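Local coordinates for protein nuclear hormone receptor HR38 (PDB 1PDU) that is an orphan nuclear receptor of the fruit fly that probably mediates an atypical ecdysteroid signalling pathway, at residues L90-L95 with L155-E160. Numbering follows the deposited sequence.
Sequences LELFVL and LTLITE
Thr156 by itself touches three residues of 90-95, Glu91, Leu92 and Leu95, and a water loosely bridges the two helices beside it. The methyl CG2 of Thr156 rests against CB of Glu91 at 3.5 Å. CD2 of Leu92 lies 3.8 Å from CB of Thr156, the two side chains running past each other in opposite directions. OG1 of Thr156 comes within 3.6 Å of the Leu95 methyl CD2. With OG1 anti to the carbonyl carbon (chi1 -60°), the hydroxyl sits beside its own backbone N and hydrogen-bonds to the carbonyl O of Leu152, one turn back. Leu92 also reaches Leu157, its CD1 4.2 Å from the Leu157 CB.

The water donates to Glu91 OE1 at 3.1 Å and, weakly, to the carbonyl O of Thr156 at 3.3 Å. The carboxylate of the buried Glu91 forms salt bridges to Arg209 through OE1 and to Arg161 through OE2. Arg209 belongs to helix 204-225, which also packs on Leu95 and Thr156. The contact joins helix 78-100 to the C-terminal end of helix 146-157 inside the helical ligand-binding domain. No direct hydrogen bond crosses it. Cohesion between the segments rests on van der Waals contacts, mostly of carbon atoms, and a water bridge with one weak arm, while the two arginines probably offset the negative charge of Glu91.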
loop_
_atom_site.group_PDB
_atom_site.type_symbol
_atom_site.label_atom_id
_atom_site.label_comp_id
_atom_site.label_asym_id
_atom_site.label_seq_id
_atom_site.Cartn_x
_atom_site.Cartn_y
_atom_site.Cartn_z
ATOM N N LEU A 90 -3.691 4.726 2.453
ATOM C CA LEU A 90 -2.851 4.297 3.565
ATOM C C LEU A 90 -2.597 2.795 3.489
ATOM O O LEU A 90 -1.487 2.337 3.737
ATOM C CB LEU A 90 -3.489 4.654 4.915
ATOM C CG LEU A 90 -2.591 4.353 6.119
ATOM C CD1 LEU A 90 -1.300 5.164 5.993
ATOM C CD2 LEU A 90 -3.318 4.687 7.437
ATOM N N GLU A 91 -3.618 2.023 3.132
ATOM C CA GLU A 91 -3.449 0.576 3.031
ATOM C C GLU A 91 -2.448 0.213 1.938
ATOM O O GLU A 91 -1.580 -0.625 2.139
ATOM C CB GLU A 91 -4.789 -0.107 2.766
ATOM C CG GLU A 91 -5.747 0.008 3.933
ATOM C CD GLU A 91 -7.106 -0.576 3.627
ATOM O OE1 GLU A 91 -7.256 -1.816 3.669
ATOM O OE2 GLU A 91 -8.026 0.208 3.328
ATOM N N LEU A 92 -2.577 0.847 0.778
ATOM C CA LEU A 92 -1.659 0.583 -0.323
ATOM C C LEU A 92 -0.249 0.942 0.118
ATOM O O LEU A 92 0.710 0.219 -0.160
ATOM C CB LEU A 92 -2.061 1.406 -1.544
ATOM C CG LEU A 92 -3.382 0.909 -2.132
ATOM C CD1 LEU A 92 -3.950 1.878 -3.165
ATOM C CD2 LEU A 92 -3.119 -0.454 -2.750
ATOM N N PHE A 93 -0.136 2.060 0.822
ATOM C CA PHE A 93 1.146 2.511 1.309
ATOM C C PHE A 93 1.752 1.447 2.233
ATOM O O PHE A 93 2.908 1.056 2.076
ATOM C CB PHE A 93 0.977 3.837 2.057
ATOM C CG PHE A 93 2.263 4.379 2.630
ATOM C CD1 PHE A 93 3.264 4.863 1.794
ATOM C CD2 PHE A 93 2.477 4.384 4.006
ATOM C CE1 PHE A 93 4.470 5.348 2.320
ATOM C CE2 PHE A 93 3.679 4.862 4.545
ATOM C CZ PHE A 93 4.679 5.344 3.701
ATOM N N VAL A 94 0.964 0.972 3.187
ATOM C CA VAL A 94 1.446 -0.028 4.128
ATOM C C VAL A 94 1.718 -1.372 3.456
ATOM O O VAL A 94 2.706 -2.041 3.772
ATOM C CB VAL A 94 0.443 -0.200 5.297
ATOM C CG1 VAL A 94 0.894 -1.295 6.223
ATOM C CG2 VAL A 94 0.349 1.112 6.083
ATOM N N LEU A 95 0.860 -1.753 2.516
ATOM C CA LEU A 95 1.022 -3.015 1.807
ATOM C C LEU A 95 2.319 -3.040 1.000
ATOM O O LEU A 95 3.069 -4.013 1.067
ATOM C CB LEU A 95 -0.172 -3.269 0.881
ATOM C CG LEU A 95 -0.119 -4.605 0.129
ATOM C CD1 LEU A 95 -0.149 -5.754 1.125
ATOM C CD2 LEU A 95 -1.286 -4.707 -0.842
ATOM N N LEU A 155 -6.783 -5.221 -5.373
ATOM C CA LEU A 155 -7.928 -5.619 -4.559
ATOM C C LEU A 155 -8.042 -4.771 -3.301
ATOM O O LEU A 155 -9.097 -4.711 -2.676
ATOM C CB LEU A 155 -7.838 -7.093 -4.186
ATOM C CG LEU A 155 -8.199 -8.088 -5.290
ATOM C CD1 LEU A 155 -8.011 -9.502 -4.749
ATOM C CD2 LEU A 155 -9.642 -7.877 -5.761
ATOM N N THR A 156 -6.954 -4.114 -2.920
ATOM C CA THR A 156 -6.986 -3.250 -1.752
ATOM C C THR A 156 -7.698 -1.965 -2.169
ATOM O O THR A 156 -8.407 -1.346 -1.382
ATOM C CB THR A 156 -5.569 -2.911 -1.275
ATOM O OG1 THR A 156 -4.884 -4.125 -0.933
ATOM C CG2 THR A 156 -5.615 -1.993 -0.059
ATOM N N LEU A 157 -7.512 -1.590 -3.431
ATOM C CA LEU A 157 -8.113 -0.381 -3.986
ATOM C C LEU A 157 -9.547 -0.608 -4.459
ATOM O O LEU A 157 -10.456 0.146 -4.104
ATOM C CB LEU A 157 -7.271 0.132 -5.157
ATOM C CG LEU A 157 -7.909 1.326 -5.869
ATOM C CD1 LEU A 157 -7.899 2.537 -4.941
ATOM C CD2 LEU A 157 -7.162 1.622 -7.156
ATOM N N ILE A 158 -9.737 -1.645 -5.272
ATOM C CA ILE A 158 -11.049 -1.977 -5.803
ATOM C C ILE A 158 -11.748 -2.922 -4.819
ATOM O O ILE A 158 -11.638 -4.147 -4.905
ATOM C CB ILE A 158 -10.914 -2.629 -7.194
ATOM C CG1 ILE A 158 -9.994 -1.770 -8.073
ATOM C CG2 ILE A 158 -12.278 -2.774 -7.848
ATOM C CD1 ILE A 158 -10.378 -0.305 -8.120
ATOM N N THR A 159 -12.466 -2.324 -3.878
ATOM C CA THR A 159 -13.175 -3.060 -2.840
ATOM C C THR A 159 -14.397 -2.249 -2.429
ATOM O O THR A 159 -14.484 -1.050 -2.719
ATOM C CB THR A 159 -12.258 -3.267 -1.595
ATOM O OG1 THR A 159 -12.954 -4.010 -0.590
ATOM C CG2 THR A 159 -11.839 -1.922 -1.007
ATOM N N GLU A 160 -15.334 -2.897 -1.750
ATOM C CA GLU A 160 -16.539 -2.218 -1.297
ATOM C C GLU A 160 -16.213 -1.078 -0.326
ATOM O O GLU A 160 -15.404 -1.231 0.594
ATOM C CB GLU A 160 -17.480 -3.220 -0.632
HETATM O O HOH W 1 -9.072 -3.010 1.393
#